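Local coordinates for 2-oxoglutarate-dependent dioxygenase tropC (Talaromyces stipitatus, PDB 6XJJ), which catalyses an oxidation dependent on iron and 2-oxoglutarate in the pathway by which a fungus makes tropolones, at residues E89-C94 / Q176-Y181; I220-L225 / Y312-F317; G247-L252 / D287-W292; I251-K256 / D279-N284. All blocks are in the same frame, centred on the assembly; numbering follows the deposited sequence.

Interaction 1: E89-C94 / Q176-Y181; sequences EKIFGC and QPVMEY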
# COMPACT_ATOMS: atom_id res chain seq x y z
N GLU A 89 16.07 -2.96 2.00
CA GLU A 89 16.84 -4.05 1.42
C GLU A 89 16.32 -5.40 1.89
O GLU A 89 16.16 -6.33 1.09
CB GLU A 89 18.31 -3.89 1.80
CG GLU A 89 18.99 -2.70 1.15
CD GLU A 89 20.35 -2.41 1.77
OE1 GLU A 89 20.68 -3.04 2.80
OE2 GLU A 89 21.08 -1.54 1.25
N LYS A 90 16.03 -5.53 3.19
CA LYS A 90 15.74 -6.84 3.74
C LYS A 90 14.40 -7.36 3.22
O LYS A 90 14.28 -8.56 2.95
CB LYS A 90 15.78 -6.77 5.27
CG LYS A 90 15.99 -8.10 5.95
CD LYS A 90 15.90 -8.00 7.48
CE LYS A 90 16.99 -7.10 8.06
NZ LYS A 90 16.97 -7.13 9.56
N ILE A 91 13.41 -6.48 3.04
CA ILE A 91 12.09 -6.95 2.62
C ILE A 91 12.08 -7.35 1.15
O ILE A 91 11.32 -8.25 0.76
CB ILE A 91 11.01 -5.89 2.91
CG1 ILE A 91 9.61 -6.50 2.83
CG2 ILE A 91 11.08 -4.73 1.92
CD1 ILE A 91 9.29 -7.48 3.96
N PHE A 92 12.88 -6.70 0.30
CA PHE A 92 13.03 -7.20 -1.07
C PHE A 92 13.81 -8.51 -1.10
O PHE A 92 13.59 -9.33 -2.00
CB PHE A 92 13.71 -6.19 -1.98
CG PHE A 92 12.83 -5.04 -2.36
CD1 PHE A 92 11.74 -5.24 -3.18
CD2 PHE A 92 13.14 -3.75 -1.97
CE1 PHE A 92 10.93 -4.20 -3.56
CE2 PHE A 92 12.34 -2.69 -2.35
CZ PHE A 92 11.24 -2.92 -3.15
N GLY A 93 14.72 -8.72 -0.16
CA GLY A 93 15.31 -10.04 -0.01
C GLY A 93 14.25 -11.10 0.23
O GLY A 93 14.22 -12.13 -0.45
N CYS A 94 13.36 -10.85 1.19
CA CYS A 94 12.29 -11.80 1.48
C CYS A 94 11.42 -12.03 0.25
O CYS A 94 11.04 -13.17 -0.04
CB CYS A 94 11.43 -11.30 2.64
SG CYS A 94 12.30 -11.27 4.18
N GLN A 176 9.93 -13.56 10.14
CA GLN A 176 10.34 -12.48 11.04
C GLN A 176 10.54 -11.17 10.30
O GLN A 176 9.97 -10.15 10.72
CB GLN A 176 11.62 -12.88 11.80
CG GLN A 176 11.50 -14.12 12.68
CD GLN A 176 12.83 -14.50 13.32
OE1 GLN A 176 13.89 -14.02 12.90
NE2 GLN A 176 12.79 -15.41 14.28
N PRO A 177 11.32 -11.11 9.21
CA PRO A 177 11.45 -9.82 8.50
C PRO A 177 10.11 -9.26 8.04
O PRO A 177 9.86 -8.06 8.20
CB PRO A 177 12.34 -10.18 7.31
CG PRO A 177 13.02 -11.42 7.66
CD PRO A 177 12.18 -12.16 8.63
N VAL A 178 9.26 -10.10 7.44
CA VAL A 178 7.96 -9.66 6.95
C VAL A 178 7.17 -8.99 8.06
O VAL A 178 6.63 -7.89 7.89
CB VAL A 178 7.19 -10.86 6.36
CG1 VAL A 178 5.74 -10.51 6.11
CG2 VAL A 178 7.84 -11.29 5.05
N MET A 179 7.08 -9.64 9.23
CA MET A 179 6.31 -9.06 10.33
C MET A 179 6.99 -7.82 10.90
O MET A 179 6.29 -6.89 11.34
CB MET A 179 6.10 -10.10 11.42
CG MET A 179 5.26 -11.31 11.01
SD MET A 179 3.62 -10.92 10.36
CE MET A 179 2.91 -10.02 11.74
N GLU A 180 8.32 -7.78 10.92
CA GLU A 180 9.01 -6.56 11.35
C GLU A 180 8.71 -5.40 10.41
O GLU A 180 8.43 -4.29 10.87
CB GLU A 180 10.52 -6.79 11.45
CG GLU A 180 10.97 -7.68 12.60
CD GLU A 180 12.48 -7.88 12.61
OE1 GLU A 180 13.15 -7.38 11.67
OE2 GLU A 180 13.00 -8.55 13.53
N TYR A 181 8.77 -5.64 9.10
CA TYR A 181 8.44 -4.59 8.14
C TYR A 181 7.00 -4.12 8.33
O TYR A 181 6.72 -2.92 8.29
CB TYR A 181 8.65 -5.10 6.72
CG TYR A 181 8.46 -4.05 5.65
CD1 TYR A 181 9.50 -3.20 5.30
CD2 TYR A 181 7.25 -3.90 5.00
CE1 TYR A 181 9.34 -2.24 4.33
CE2 TYR A 181 7.07 -2.94 4.03
CZ TYR A 181 8.13 -2.11 3.70
OH TYR A 181 7.98 -1.14 2.73

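Interaction 2: I220-L225 / Y312-F317; sequences IPMRLL and YSVAFF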
# COMPACT_ATOMS: atom_id res chain seq x y z
N ILE A 220 -5.00 -4.15 8.37
CA ILE A 220 -3.79 -3.72 7.68
C ILE A 220 -3.20 -4.86 6.87
O ILE A 220 -2.22 -5.50 7.30
CB ILE A 220 -2.77 -3.16 8.68
CG1 ILE A 220 -2.65 -4.09 9.89
CG2 ILE A 220 -3.14 -1.75 9.07
CD1 ILE A 220 -1.50 -3.77 10.80
N PRO A 221 -3.74 -5.15 5.70
CA PRO A 221 -3.07 -6.08 4.80
C PRO A 221 -1.87 -5.45 4.12
O PRO A 221 -1.78 -4.24 3.92
CB PRO A 221 -4.17 -6.43 3.79
CG PRO A 221 -5.00 -5.23 3.73
CD PRO A 221 -4.99 -4.63 5.12
N MET A 222 -0.93 -6.33 3.81
CA MET A 222 0.24 -6.03 3.00
C MET A 222 0.32 -7.08 1.91
O MET A 222 -0.10 -8.22 2.11
CB MET A 222 1.51 -6.08 3.83
CG MET A 222 2.80 -5.58 3.11
SD MET A 222 4.31 -5.87 4.01
CE MET A 222 4.05 -4.84 5.39
N ARG A 223 0.88 -6.70 0.76
CA ARG A 223 1.09 -7.65 -0.33
C ARG A 223 2.53 -7.56 -0.82
O ARG A 223 3.05 -6.46 -1.03
CB ARG A 223 0.13 -7.41 -1.50
CG ARG A 223 -1.32 -7.57 -1.09
CD ARG A 223 -2.27 -7.79 -2.26
NE ARG A 223 -3.65 -7.90 -1.80
CZ ARG A 223 -4.66 -8.30 -2.56
NH1 ARG A 223 -4.44 -8.68 -3.81
NH2 ARG A 223 -5.89 -8.37 -2.06
N LEU A 224 3.16 -8.72 -1.00
CA LEU A 224 4.43 -8.82 -1.69
C LEU A 224 4.12 -9.10 -3.16
O LEU A 224 3.35 -10.01 -3.47
CB LEU A 224 5.30 -9.94 -1.11
CG LEU A 224 5.59 -9.88 0.40
CD1 LEU A 224 6.48 -11.05 0.80
CD2 LEU A 224 6.19 -8.55 0.83
N LEU A 225 4.71 -8.31 -4.05
CA LEU A 225 4.30 -8.27 -5.44
C LEU A 225 5.46 -8.63 -6.36
O LEU A 225 6.59 -8.18 -6.14
CB LEU A 225 3.77 -6.87 -5.79
CG LEU A 225 2.48 -6.47 -5.06
CD1 LEU A 225 2.22 -4.98 -5.15
CD2 LEU A 225 1.31 -7.22 -5.65
N TYR A 312 9.72 -5.81 -8.47
CA TYR A 312 9.14 -6.14 -7.18
C TYR A 312 8.58 -4.88 -6.55
O TYR A 312 9.02 -3.76 -6.85
CB TYR A 312 10.19 -6.76 -6.26
CG TYR A 312 10.70 -8.10 -6.74
CD1 TYR A 312 9.85 -9.18 -6.86
CD2 TYR A 312 12.02 -8.26 -7.13
CE1 TYR A 312 10.31 -10.41 -7.30
CE2 TYR A 312 12.49 -9.47 -7.58
CZ TYR A 312 11.63 -10.54 -7.67
OH TYR A 312 12.10 -11.76 -8.12
N SER A 313 7.58 -5.06 -5.69
CA SER A 313 7.09 -3.96 -4.88
C SER A 313 6.39 -4.53 -3.66
O SER A 313 5.94 -5.68 -3.66
CB SER A 313 6.17 -3.03 -5.68
OG SER A 313 5.03 -3.72 -6.15
N VAL A 314 6.32 -3.72 -2.60
CA VAL A 314 5.63 -4.10 -1.37
C VAL A 314 4.56 -3.05 -1.11
O VAL A 314 4.87 -1.86 -0.97
CB VAL A 314 6.59 -4.21 -0.18
CG1 VAL A 314 5.82 -4.51 1.09
CG2 VAL A 314 7.61 -5.31 -0.44
N ALA A 315 3.32 -3.49 -1.05
CA ALA A 315 2.17 -2.61 -0.91
C ALA A 315 1.53 -2.93 0.43
O ALA A 315 1.17 -4.08 0.69
CB ALA A 315 1.17 -2.80 -2.06
N PHE A 316 1.41 -1.93 1.28
CA PHE A 316 0.71 -2.06 2.55
C PHE A 316 -0.44 -1.09 2.57
O PHE A 316 -0.35 0.02 2.04
CB PHE A 316 1.76 -1.97 3.72
CG PHE A 316 1.23 -1.62 5.11
CD1 PHE A 316 0.06 -0.92 5.36
CD2 PHE A 316 1.72 -2.38 6.17
CE1 PHE A 316 -0.40 -0.71 6.66
CE2 PHE A 316 1.24 -2.21 7.45
CZ PHE A 316 0.17 -1.39 7.69
N PHE A 317 -1.57 -1.55 3.12
CA PHE A 317 -2.79 -0.77 3.08
C PHE A 317 -3.40 -0.72 4.47
O PHE A 317 -3.23 -1.63 5.28
CB PHE A 317 -3.89 -1.30 2.10
CG PHE A 317 -3.36 -1.84 0.79
CD1 PHE A 317 -2.36 -2.79 0.74
CD2 PHE A 317 -3.73 -1.23 -0.40
CE1 PHE A 317 -1.86 -3.25 -0.46
CE2 PHE A 317 -3.21 -1.67 -1.61
CZ PHE A 317 -2.28 -2.67 -1.63

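Interaction 3: G247-L252 / D287-W292; sequences GCVSIL and DTMHRW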
# COMPACT_ATOMS: atom_id res chain seq x y z
N GLY A 247 -9.45 1.14 0.43
CA GLY A 247 -9.25 1.49 1.82
C GLY A 247 -9.06 2.97 2.12
O GLY A 247 -9.69 3.84 1.51
N CYS A 248 -8.18 3.26 3.08
CA CYS A 248 -7.90 4.62 3.51
C CYS A 248 -6.56 5.12 3.00
O CYS A 248 -6.50 6.09 2.25
CB CYS A 248 -7.96 4.70 5.04
SG CYS A 248 -9.57 4.29 5.78
N VAL A 249 -5.46 4.46 3.39
CA VAL A 249 -4.11 4.87 3.03
C VAL A 249 -3.37 3.65 2.50
O VAL A 249 -3.55 2.54 3.02
CB VAL A 249 -3.37 5.50 4.22
CG1 VAL A 249 -1.93 5.90 3.83
CG2 VAL A 249 -4.14 6.70 4.77
N SER A 250 -2.58 3.84 1.45
CA SER A 250 -1.72 2.79 0.93
C SER A 250 -0.29 3.32 0.88
O SER A 250 -0.07 4.49 0.55
CB SER A 250 -2.15 2.32 -0.47
OG SER A 250 -3.48 1.81 -0.45
N ILE A 251 0.67 2.46 1.20
CA ILE A 251 2.08 2.82 1.24
C ILE A 251 2.84 1.79 0.42
O ILE A 251 2.84 0.60 0.76
CB ILE A 251 2.64 2.86 2.68
CG1 ILE A 251 1.75 3.71 3.58
CG2 ILE A 251 4.05 3.44 2.63
CD1 ILE A 251 2.12 3.63 5.05
N LEU A 252 3.51 2.25 -0.63
CA LEU A 252 4.13 1.36 -1.61
C LEU A 252 5.64 1.56 -1.57
O LEU A 252 6.12 2.69 -1.47
CB LEU A 252 3.61 1.66 -3.02
CG LEU A 252 4.10 0.85 -4.22
CD1 LEU A 252 3.51 -0.55 -4.22
CD2 LEU A 252 3.80 1.59 -5.52
N ASP A 287 -10.71 4.88 -1.47
CA ASP A 287 -12.10 5.30 -1.61
C ASP A 287 -12.74 5.61 -0.26
O ASP A 287 -13.53 6.56 -0.14
CB ASP A 287 -12.89 4.21 -2.34
CG ASP A 287 -12.43 4.02 -3.77
OD1 ASP A 287 -11.77 4.94 -4.31
OD2 ASP A 287 -12.70 2.95 -4.35
N THR A 288 -12.44 4.82 0.76
CA THR A 288 -12.98 5.08 2.09
C THR A 288 -12.55 6.46 2.60
O THR A 288 -13.36 7.19 3.19
CB THR A 288 -12.55 3.99 3.07
OG1 THR A 288 -13.06 2.73 2.62
CG2 THR A 288 -13.08 4.26 4.46
N MET A 289 -11.29 6.82 2.39
CA MET A 289 -10.85 8.17 2.74
C MET A 289 -11.52 9.21 1.86
O MET A 289 -11.89 10.29 2.34
CB MET A 289 -9.32 8.28 2.64
CG MET A 289 -8.74 9.62 3.13
SD MET A 289 -8.93 9.89 4.91
CE MET A 289 -7.77 8.70 5.54
N HIS A 290 -11.68 8.91 0.57
CA HIS A 290 -12.39 9.81 -0.34
C HIS A 290 -13.76 10.16 0.21
O HIS A 290 -14.07 11.33 0.47
CB HIS A 290 -12.55 9.15 -1.71
CG HIS A 290 -12.99 10.11 -2.78
ND1 HIS A 290 -12.09 10.86 -3.51
CD2 HIS A 290 -14.22 10.52 -3.17
CE1 HIS A 290 -12.75 11.63 -4.35
NE2 HIS A 290 -14.04 11.45 -4.16
N ARG A 291 -14.62 9.14 0.38
CA ARG A 291 -15.98 9.37 0.86
C ARG A 291 -15.97 10.01 2.23
O ARG A 291 -16.83 10.85 2.54
CB ARG A 291 -16.75 8.05 0.94
CG ARG A 291 -17.06 7.36 -0.37
CD ARG A 291 -18.07 6.27 -0.09
NE ARG A 291 -17.64 5.41 1.02
CZ ARG A 291 -16.82 4.37 0.91
NH1 ARG A 291 -16.32 4.04 -0.27
NH2 ARG A 291 -16.50 3.67 1.99
N TRP A 292 -15.04 9.61 3.08
CA TRP A 292 -15.07 10.05 4.47
C TRP A 292 -14.65 11.51 4.58
O TRP A 292 -15.23 12.25 5.39
CB TRP A 292 -14.26 9.04 5.29
CG TRP A 292 -13.99 9.35 6.70
CD1 TRP A 292 -14.78 10.04 7.57
CD2 TRP A 292 -12.97 8.73 7.50
NE1 TRP A 292 -14.24 10.02 8.83
CE2 TRP A 292 -13.14 9.20 8.82
CE3 TRP A 292 -11.91 7.87 7.22
CZ2 TRP A 292 -12.27 8.85 9.85
CZ3 TRP A 292 -11.04 7.52 8.25
CH2 TRP A 292 -11.24 8.01 9.55

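Interaction 4: I251-K256 / D279-N284; sequences ILLQQK and DAFVIN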
# COMPACT_ATOMS: atom_id res chain seq x y z
N ILE A 251 0.67 2.46 1.20
CA ILE A 251 2.08 2.82 1.24
C ILE A 251 2.84 1.79 0.42
O ILE A 251 2.84 0.60 0.76
CB ILE A 251 2.64 2.86 2.68
CG1 ILE A 251 1.75 3.71 3.58
CG2 ILE A 251 4.05 3.44 2.63
CD1 ILE A 251 2.12 3.63 5.05
N LEU A 252 3.51 2.25 -0.63
CA LEU A 252 4.13 1.36 -1.61
C LEU A 252 5.64 1.56 -1.57
O LEU A 252 6.12 2.69 -1.47
CB LEU A 252 3.61 1.66 -3.02
CG LEU A 252 4.10 0.85 -4.22
CD1 LEU A 252 3.51 -0.55 -4.22
CD2 LEU A 252 3.80 1.59 -5.52
N LEU A 253 6.37 0.46 -1.67
CA LEU A 253 7.82 0.48 -1.80
C LEU A 253 8.19 -0.05 -3.18
O LEU A 253 7.98 -1.23 -3.46
CB LEU A 253 8.49 -0.37 -0.71
CG LEU A 253 10.01 -0.55 -0.80
CD1 LEU A 253 10.73 0.78 -0.67
CD2 LEU A 253 10.49 -1.54 0.24
N GLN A 254 8.73 0.82 -4.03
CA GLN A 254 9.14 0.38 -5.35
C GLN A 254 10.62 0.00 -5.32
O GLN A 254 11.32 0.22 -4.33
CB GLN A 254 8.91 1.47 -6.39
CG GLN A 254 7.60 2.17 -6.31
CD GLN A 254 7.41 3.04 -7.50
OE1 GLN A 254 8.14 2.91 -8.47
NE2 GLN A 254 6.63 4.09 -7.34
N GLN A 255 11.09 -0.54 -6.43
CA GLN A 255 12.44 -1.07 -6.51
C GLN A 255 13.29 -0.13 -7.37
O GLN A 255 12.86 0.29 -8.45
CB GLN A 255 12.42 -2.47 -7.11
CG GLN A 255 13.58 -3.34 -6.72
CD GLN A 255 13.45 -4.74 -7.28
OE1 GLN A 255 12.51 -5.04 -8.01
NE2 GLN A 255 14.36 -5.62 -6.89
N LYS A 256 14.48 0.21 -6.88
CA LYS A 256 15.40 1.04 -7.63
C LYS A 256 15.71 0.42 -8.99
O LYS A 256 16.17 -0.72 -9.08
CB LYS A 256 16.69 1.25 -6.83
CG LYS A 256 17.85 1.92 -7.56
CD LYS A 256 18.96 2.31 -6.57
CE LYS A 256 20.32 2.51 -7.24
NZ LYS A 256 20.31 3.51 -8.34
N ASP A 279 14.84 6.35 -1.23
CA ASP A 279 14.45 6.42 0.18
C ASP A 279 13.05 6.98 0.34
O ASP A 279 12.77 7.76 1.26
CB ASP A 279 15.46 7.24 0.99
CG ASP A 279 16.79 6.55 1.12
OD1 ASP A 279 16.83 5.32 0.87
OD2 ASP A 279 17.79 7.21 1.46
N ALA A 280 12.14 6.58 -0.54
CA ALA A 280 10.79 7.10 -0.52
C ALA A 280 9.80 5.95 -0.47
O ALA A 280 10.12 4.80 -0.80
CB ALA A 280 10.51 7.98 -1.74
N PHE A 281 8.61 6.26 0.01
CA PHE A 281 7.44 5.42 -0.17
C PHE A 281 6.39 6.20 -0.96
O PHE A 281 6.29 7.43 -0.83
CB PHE A 281 6.86 4.99 1.18
CG PHE A 281 7.82 4.19 2.02
CD1 PHE A 281 7.93 2.82 1.85
CD2 PHE A 281 8.62 4.82 2.96
CE1 PHE A 281 8.81 2.09 2.63
CE2 PHE A 281 9.50 4.09 3.74
CZ PHE A 281 9.60 2.72 3.57
N VAL A 282 5.62 5.49 -1.78
CA VAL A 282 4.50 6.09 -2.50
C VAL A 282 3.26 5.98 -1.64
O VAL A 282 2.90 4.89 -1.18
CB VAL A 282 4.27 5.42 -3.86
CG1 VAL A 282 3.04 6.02 -4.54
CG2 VAL A 282 5.46 5.58 -4.75
N ILE A 283 2.60 7.11 -1.43
CA ILE A 283 1.43 7.21 -0.57
C ILE A 283 0.27 7.64 -1.44
O ILE A 283 0.39 8.60 -2.21
CB ILE A 283 1.65 8.23 0.56
CG1 ILE A 283 2.95 7.95 1.33
CG2 ILE A 283 0.44 8.26 1.49
CD1 ILE A 283 3.02 6.61 1.99
N ASN A 284 -0.85 6.93 -1.33
CA ASN A 284 -2.07 7.38 -1.98
C ASN A 284 -3.28 7.13 -1.09
O ASN A 284 -3.27 6.27 -0.20
CB ASN A 284 -2.32 6.69 -3.31
CG ASN A 284 -2.43 5.21 -3.16
OD1 ASN A 284 -1.69 4.61 -2.39
ND2 ASN A 284 -3.47 4.63 -3.74

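Interaction 1: E89-C94 / Q176-Y181
Helix 85-99 and helix 171-204 pass with their local axes 9.4 Å apart and their N-to-C directions 133° apart, and the backbones come nearest where the CA atoms of Ile-91 and Val-178 are 6.6 Å from each other. Ile-91 fills the interval between them. With CG1 anti to its own backbone N (chi1 -165°), the branched side chain is laid over one face of the Tyr-181 ring, crossing it at about a right angle. Its CG1 sits 4.1 Å from the ring centroid and 18° off the normal, a CH-pi contact. CD1 reaches on to CB of Tyr-181 at 3.7 Å, and CG2 spreads over the same ring near CE1. CD1 also meets CG2 of Val-178 at 4.2 Å, so one beta-branched residue touches Val-178 and Tyr-181, about one helical turn apart on the opposing helix. The long helix 171-204 packs beside the main beta-sheet of this 2-oxoglutarate oxygenase fold, and both Ile-91 and Tyr-181 carry the contact down to Leu-253 and Val-314 on that sheet. Pro-177, whose ring nitrogen has no hydrogen to bond back to the preceding turn, marks a kink in the helix; its compact ring suits the space beside Cys-94, where SG faces the CB-CG side of the proline. Farther out, the aliphatic part of Lys-90 crosses the same ring, CD lying 4.2 Å from CB of Pro-177. The amine then bends toward Glu-180: NZ stays 4.4 Å from OE1, beyond salt-bridge range, where the opposite charges probably attract each other only loosely across the solvent-exposed rim.

Interaction 2: I220-L225 / Y312-F317
The carbonyl oxygen of Pro-221 accepts the backbone N-H of Phe-317 at 2.8 Å between O and N, nearly straight at 164°, while the CA-H of Phe-316 leans on the same oxygen. The bond opens an antiparallel ladder between strands 222-227 and 311-318, neighbours in the main sheet of the double-stranded beta-helix that is the hallmark of 2-oxoglutarate oxygenases. Arg-223 and Ala-315 exchange two bonds, the N of Ala-315 lying 3.0 Å from O of Arg-223. Leu-225 and Ser-313 form the next hydrogen-bonded pair; its return bond, from N of Ser-313, is weak. Non-hydrogen-bonded pairs place Met-222, Leu-224, Val-314 and Phe-316 together on the face covered by helices 171-204 and 85-99, where apolar groups are suited. The unbranched Met-222 runs extended to the sulfur and then bends (chi3 -65°), bringing CE to the edge of the Phe-316 ring, 3.5 Å from CD2, while SD touches Val-314. Leu-224 and Val-314 lie side by side. The other face turns toward the active site, where the side chain of Phe-317 lies about 5 Å from the iron. On that face the short Ala-315 packs against Leu-225, whose CD1 is 3.9 Å from CB of Ala-315.

Interaction 3: G247-L252 / D287-W292
Next to the iron site in the chain, two residues past the metal ligand Asp-245, Gly-247 lies about 10 Å from the iron, measured from the residue's side-chain position, and turns its carbonyl to the first turn of helix 287-292. Its oxygen receives two weak hydrogen bonds from N-H groups at the start of the helix: from N of Thr-288, 3.0 Å away but bent to 124°, and from N of Met-289, longer at 3.5 Å from that oxygen and straighter. Amides of a first helical turn have no earlier carbonyl to bond to, which makes a backbone oxygen a fitting partner. Thr-288 also sets its CB against this carbonyl, while its hydroxyl is bonded to the backbone O of Phe-246. Cys-248 and Val-249 both face Leu-318 on the adjacent strand, a classic beta bulge where strand 249-253 enters the main sheet. Beyond it Ser-250, by its hydroxyl, bonds to Asp-245. The sulfur of Cys-248 packs against Thr-288, 3.8 Å from CG2, and meets the Trp-292 indole at its edge, 4.3 Å from CZ3. Met-289 approaches differently: bends at chi2 and chi3 (67° and 71°) fold its chain back, letting CE reach CB of Cys-248 at 4.0 Å and CG2 of Val-249 at 4.2 Å. A long unbranched thioether suits such a curled path between strand and helix. At the helix start, the Asp-287 carboxylate is held by Ser-299 and Thr-244, the latter lying between the iron ligands His-243 and Asp-245.

Interaction 4: I251-K256 / D279-N284
The ring of Phe-281 has the carbonyl oxygen of Leu-252 at its edge, near the ring plane, and receives CG2 of Ile-251 and CD1 of Leu-253 obliquely, the latter 4.0 Å from CE1. The His-81 ring joins it edge-to-face. Two isoleucines continue this apolar side: Ile-251 and Ile-283 lie side by side, and with CG1 beside the backbone N (chi1 -51°) Ile-251 turns CG2 to CD1 of Ile-283, while the same methyl meets CB of Phe-281 at 3.5 Å. Branched and aromatic side chains fit here because helix 171-204 packs on Ile-251, Leu-253 and Phe-281, while Ile-283 meets Phe-76 of the next strand. The backbones are antiparallel strands of the main sheet in the double-stranded beta-helix fold. Leu-252 and Val-282 form a hydrogen-bonded pair, N of Leu-252 standing 2.8 Å from O of Val-282 and N of Val-282 2.9 Å from O of Leu-252, both donors in the carbonyl plane. On the opposite face the side chain of Leu-252 lies about 7 Å from the iron, and its CB rests 3.9 Å from CB of Val-282. The extended Gln-254 side chain crosses Val-282 at a slant, NE2 beside CG2; an amide can lie against the valine and still bond, weakly through OE1, to Arg-311, which probably binds 2-oxoglutarate.

Overall arrangement
Interactions 2 and 4 are buried strand pairs of the main sheet, and interaction 3, also buried, joins a strand of that sheet to helix 287-292, whereas interaction 1 lies outside it, with one exposed flank. Strand 249-253 is common to interactions 3 and 4, and it hydrogen-bonds to strand 311-318 of interaction 2, probably through N of Ile-251 to O of Phe-316 and N of Leu-253 to O of Val-314. Backbone ladders dominate interactions 2 and 4; interaction 3 replaces the ladder with weak bonds to a helix start, and interaction 1 has no hydrogen bond across it and rests mainly on side-chain packing. Tyr-181 ties the outer layer to the sheet, packing on Met-222, Val-314, Leu-253 and Phe-281.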